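Local coordinates for berberine bridge enzyme-like 28 (Arabidopsis thaliana, PDB 5D79), which is an FAD-dependent oxidoreductase of the berberine bridge enzyme-like family, involved in adaptation to salt stress, at residues A[250-261]-A[299-310]. Sequence-based numbering, arbitrary orientation.
Sequences PSTITVFKVQKT and HALFTGLYIGPV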
loop_
_atom_site.group_PDB
_atom_site.type_symbol
_atom_site.label_atom_id
_atom_site.label_comp_id
_atom_site.label_asym_id
_atom_site.label_seq_id
_atom_site.Cartn_x
_atom_site.Cartn_y
_atom_site.Cartn_z
ATOM N N PRO A 250 1.325 -17.544 -17.273
ATOM C CA PRO A 250 1.368 -18.978 -17.554
ATOM C C PRO A 250 0.900 -19.815 -16.358
ATOM O O PRO A 250 1.072 -19.427 -15.211
ATOM C CB PRO A 250 2.848 -19.227 -17.866
ATOM C CG PRO A 250 3.358 -17.895 -18.292
ATOM C CD PRO A 250 2.635 -16.911 -17.428
ATOM N N SER A 251 0.314 -20.967 -16.645
ATOM C CA SER A 251 -0.107 -21.889 -15.615
ATOM C C SER A 251 1.097 -22.349 -14.780
ATOM O O SER A 251 0.946 -22.796 -13.645
ATOM C CB SER A 251 -0.830 -23.081 -16.250
ATOM O OG SER A 251 -1.804 -22.637 -17.187
ATOM N N THR A 252 2.296 -22.220 -15.342
ATOM C CA THR A 252 3.522 -22.528 -14.609
ATOM C C THR A 252 4.462 -21.333 -14.539
ATOM O O THR A 252 4.929 -20.837 -15.567
ATOM C CB THR A 252 4.288 -23.701 -15.247
ATOM O OG1 THR A 252 3.622 -24.931 -14.940
ATOM C CG2 THR A 252 5.727 -23.754 -14.725
ATOM N N ILE A 253 4.747 -20.885 -13.324
ATOM C CA ILE A 253 5.781 -19.882 -13.114
ATOM C C ILE A 253 6.857 -20.421 -12.169
ATOM O O ILE A 253 6.775 -21.560 -11.694
ATOM C CB ILE A 253 5.179 -18.574 -12.585
ATOM C CG1 ILE A 253 4.281 -18.819 -11.365
ATOM C CG2 ILE A 253 4.345 -17.937 -13.681
ATOM C CD1 ILE A 253 4.986 -18.983 -10.022
ATOM N N THR A 254 7.872 -19.607 -11.908
ATOM C CA THR A 254 8.992 -20.063 -11.100
ATOM C C THR A 254 9.352 -19.048 -10.028
ATOM O O THR A 254 9.650 -17.891 -10.344
ATOM C CB THR A 254 10.245 -20.330 -11.969
ATOM O OG1 THR A 254 9.929 -21.248 -13.021
ATOM C CG2 THR A 254 11.360 -20.914 -11.133
ATOM N N VAL A 255 9.333 -19.489 -8.767
ATOM C CA VAL A 255 9.903 -18.703 -7.671
ATOM C C VAL A 255 11.288 -19.240 -7.267
ATOM O O VAL A 255 11.643 -20.376 -7.581
ATOM C CB VAL A 255 8.984 -18.673 -6.426
ATOM C CG1 VAL A 255 7.626 -18.074 -6.778
ATOM C CG2 VAL A 255 8.848 -20.075 -5.796
ATOM N N PHE A 256 12.067 -18.405 -6.579
ATOM C CA PHE A 256 13.399 -18.787 -6.100
ATOM C C PHE A 256 13.820 -18.012 -4.850
ATOM O O PHE A 256 13.383 -16.888 -4.607
ATOM C CB PHE A 256 14.451 -18.597 -7.201
ATOM C CG PHE A 256 14.657 -17.155 -7.630
ATOM C CD1 PHE A 256 13.888 -16.602 -8.646
ATOM C CD2 PHE A 256 15.643 -16.366 -7.037
ATOM C CE1 PHE A 256 14.088 -15.299 -9.043
ATOM C CE2 PHE A 256 15.846 -15.062 -7.436
ATOM C CZ PHE A 256 15.069 -14.527 -8.436
ATOM N N LYS A 257 14.679 -18.627 -4.054
ATOM C CA LYS A 257 15.170 -17.990 -2.851
ATOM C C LYS A 257 16.636 -18.330 -2.720
ATOM O O LYS A 257 17.037 -19.480 -2.910
ATOM C CB LYS A 257 14.377 -18.450 -1.625
ATOM C CG LYS A 257 14.790 -17.805 -0.310
ATOM C CD LYS A 257 13.827 -18.169 0.819
ATOM C CE LYS A 257 12.411 -17.649 0.527
ATOM N NZ LYS A 257 11.371 -18.037 1.539
ATOM N N VAL A 258 17.444 -17.317 -2.440
ATOM C CA VAL A 258 18.844 -17.526 -2.124
ATOM C C VAL A 258 19.179 -16.734 -0.869
ATOM O O VAL A 258 18.839 -15.563 -0.756
ATOM C CB VAL A 258 19.764 -17.110 -3.282
ATOM C CG1 VAL A 258 21.213 -17.041 -2.816
ATOM C CG2 VAL A 258 19.611 -18.073 -4.450
ATOM N N GLN A 259 19.825 -17.393 0.082
ATOM C CA GLN A 259 20.180 -16.771 1.343
ATOM C C GLN A 259 21.690 -16.550 1.425
ATOM O O GLN A 259 22.478 -17.419 1.060
ATOM C CB GLN A 259 19.697 -17.638 2.513
ATOM C CG GLN A 259 19.808 -16.972 3.859
ATOM C CD GLN A 259 20.264 -17.926 4.938
ATOM O OE1 GLN A 259 20.915 -18.932 4.657
ATOM N NE2 GLN A 259 19.925 -17.616 6.184
ATOM N N LYS A 260 22.087 -15.375 1.900
ATOM C CA LYS A 260 23.493 -15.067 2.113
ATOM C C LYS A 260 23.701 -14.506 3.511
ATOM O O LYS A 260 23.200 -13.443 3.846
ATOM C CB LYS A 260 24.001 -14.082 1.064
ATOM C CG LYS A 260 23.997 -14.633 -0.344
ATOM C CD LYS A 260 24.760 -15.949 -0.441
ATOM C CE LYS A 260 24.746 -16.487 -1.864
ATOM N NZ LYS A 260 25.178 -17.913 -1.940
ATOM N N THR A 261 24.450 -15.231 4.324
ATOM C CA THR A 261 24.641 -14.846 5.711
ATOM C C THR A 261 25.988 -14.151 5.906
ATOM O O THR A 261 26.210 -13.502 6.928
ATOM C CB THR A 261 24.537 -16.076 6.650
ATOM O OG1 THR A 261 25.416 -17.110 6.193
ATOM C CG2 THR A 261 23.117 -16.624 6.661
ATOM N N HIS A 299 21.107 -11.227 7.511
ATOM C CA HIS A 299 21.389 -11.886 6.260
ATOM C C HIS A 299 20.720 -11.115 5.130
ATOM O O HIS A 299 19.855 -10.284 5.386
ATOM C CB HIS A 299 20.932 -13.354 6.307
ATOM C CG HIS A 299 19.448 -13.558 6.216
ATOM N ND1 HIS A 299 18.890 -14.799 6.000
ATOM C CD2 HIS A 299 18.407 -12.694 6.309
ATOM C CE1 HIS A 299 17.574 -14.691 5.957
ATOM N NE2 HIS A 299 17.254 -13.423 6.138
ATOM N N ALA A 300 21.152 -11.375 3.894
ATOM C CA ALA A 300 20.496 -10.872 2.691
ATOM C C ALA A 300 19.663 -11.976 2.069
ATOM O O ALA A 300 20.179 -13.036 1.730
ATOM C CB ALA A 300 21.507 -10.357 1.682
ATOM N N LEU A 301 18.372 -11.712 1.922
ATOM C CA LEU A 301 17.445 -12.652 1.324
ATOM C C LEU A 301 17.055 -12.194 -0.089
ATOM O O LEU A 301 16.369 -11.193 -0.262
ATOM C CB LEU A 301 16.209 -12.791 2.212
ATOM C CG LEU A 301 15.367 -14.056 2.105
ATOM C CD1 LEU A 301 16.161 -15.271 2.594
ATOM C CD2 LEU A 301 14.074 -13.874 2.893
ATOM N N PHE A 302 17.514 -12.931 -1.092
ATOM C CA PHE A 302 17.146 -12.683 -2.474
ATOM C C PHE A 302 16.023 -13.614 -2.908
ATOM O O PHE A 302 16.222 -14.819 -3.053
ATOM C CB PHE A 302 18.351 -12.863 -3.374
ATOM C CG PHE A 302 19.533 -12.069 -2.943
ATOM C CD1 PHE A 302 19.685 -10.754 -3.359
ATOM C CD2 PHE A 302 20.486 -12.621 -2.103
ATOM C CE1 PHE A 302 20.777 -10.007 -2.952
ATOM C CE2 PHE A 302 21.573 -11.879 -1.693
ATOM C CZ PHE A 302 21.722 -10.570 -2.116
ATOM N N THR A 303 14.839 -13.045 -3.101
ATOM C CA THR A 303 13.672 -13.804 -3.524
ATOM C C THR A 303 13.143 -13.233 -4.830
ATOM O O THR A 303 13.318 -12.049 -5.133
ATOM C CB THR A 303 12.564 -13.782 -2.466
ATOM O OG1 THR A 303 12.221 -12.425 -2.170
ATOM C CG2 THR A 303 13.051 -14.442 -1.220
ATOM N N GLY A 304 12.497 -14.074 -5.618
ATOM C CA GLY A 304 12.048 -13.630 -6.916
ATOM C C GLY A 304 10.960 -14.457 -7.544
ATOM O O GLY A 304 10.705 -15.586 -7.142
ATOM N N LEU A 305 10.317 -13.864 -8.537
ATOM C CA LEU A 305 9.258 -14.505 -9.289
ATOM C C LEU A 305 9.599 -14.360 -10.763
ATOM O O LEU A 305 9.805 -13.255 -11.265
ATOM C CB LEU A 305 7.898 -13.880 -8.966
ATOM C CG LEU A 305 6.758 -14.318 -9.884
ATOM C CD1 LEU A 305 6.419 -15.748 -9.640
ATOM C CD2 LEU A 305 5.539 -13.453 -9.694
ATOM N N TYR A 306 9.697 -15.486 -11.449
ATOM C CA TYR A 306 9.953 -15.459 -12.869
ATOM C C TYR A 306 8.710 -15.938 -13.607
ATOM O O TYR A 306 8.179 -17.016 -13.300
ATOM C CB TYR A 306 11.168 -16.319 -13.205
ATOM C CG TYR A 306 11.487 -16.362 -14.678
ATOM C CD1 TYR A 306 12.016 -15.252 -15.325
ATOM C CD2 TYR A 306 11.255 -17.506 -15.417
ATOM C CE1 TYR A 306 12.304 -15.290 -16.664
ATOM C CE2 TYR A 306 11.540 -17.552 -16.758
ATOM C CZ TYR A 306 12.064 -16.446 -17.378
ATOM O OH TYR A 306 12.347 -16.506 -18.719
ATOM N N ILE A 307 8.234 -15.131 -14.558
ATOM C CA ILE A 307 7.060 -15.495 -15.358
ATOM C C ILE A 307 7.471 -16.409 -16.521
ATOM O O ILE A 307 7.543 -15.980 -17.676
ATOM C CB ILE A 307 6.332 -14.248 -15.899
ATOM C CG1 ILE A 307 6.197 -13.211 -14.813
ATOM C CG2 ILE A 307 4.945 -14.603 -16.387
ATOM C CD1 ILE A 307 5.375 -13.688 -13.664
ATOM N N GLY A 308 7.738 -17.673 -16.193
ATOM C CA GLY A 308 8.213 -18.652 -17.153
ATOM C C GLY A 308 8.812 -19.855 -16.445
ATOM O O GLY A 308 8.798 -19.908 -15.213
ATOM N N PRO A 309 9.346 -20.820 -17.220
ATOM C CA PRO A 309 9.881 -22.119 -16.774
ATOM C C PRO A 309 11.202 -22.026 -16.010
ATOM O O PRO A 309 11.939 -21.057 -16.185
ATOM C CB PRO A 309 10.105 -22.888 -18.092
ATOM C CG PRO A 309 9.379 -22.127 -19.132
ATOM C CD PRO A 309 9.367 -20.701 -18.685
ATOM N N VAL A 310 11.518 -23.043 -15.214
ATOM C CA VAL A 310 12.711 -22.986 -14.391
ATOM C C VAL A 310 14.001 -22.991 -15.218
ATOM O O VAL A 310 14.962 -22.326 -14.860
ATOM C CB VAL A 310 12.743 -24.138 -13.375
ATOM C CG1 VAL A 310 12.581 -25.485 -14.062
ATOM C CG2 VAL A 310 14.021 -24.076 -12.548
#
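F256 lays its ring across the backbone of G304 on the neighbouring antiparallel strand. Its CG sits between its own backbone N and carbonyl carbon (chi1 65°), which folds the ring back over the partner strand. CA of G304 lies 3.8 Å from the centroid of the F256 ring, over one face, in a CH-pi contact. A side chain at G304 would run into this ring. Replacing F256 with an alanine would probably leave CA of G304 without its CH-pi partner and open a gap over the strand. Backbone bonds between strands 253-260 and 299-306 run both ways at the hydrogen-bonded pairs T254-Y306, F256-G304, V258-F302 and K260-A300. F302 projects from the same sheet face as F256. CE2 at the edge of the F302 ring meets CG of K260 at 3.9 Å, and the two side chains cross at about a right angle. On the opposite face, NE2 of Q259 gives a hydrogen bond to ND1 of H299 at 3.0 Å. The donor lies close to the imidazole plane, yet amide and ring planes are 89° apart. K257 and T303 lie side by side on that face, with CE of K257 3.7 Å from CG2 of T303. CD1 of L305 meets CD1 of I253 at 3.6 Å and CG1 of V255 at 3.9 Å. Just past strand 299-306, a lone pair of G308 O accepts a hydrogen bond from OG1 of T254 at 2.8 Å, which ties strand 253-260 to the turn before helix 310-320. The two strands are neighbours in a seven-stranded antiparallel sheet, consistent with the substrate-binding domain of berberine bridge enzyme relatives. Strand 331-334 flanks 253-260, and strand 284-292 flanks 299-306. Helix 263-276 packs on A300 and F302, while helix 336-343 covers I253, V255 and L305.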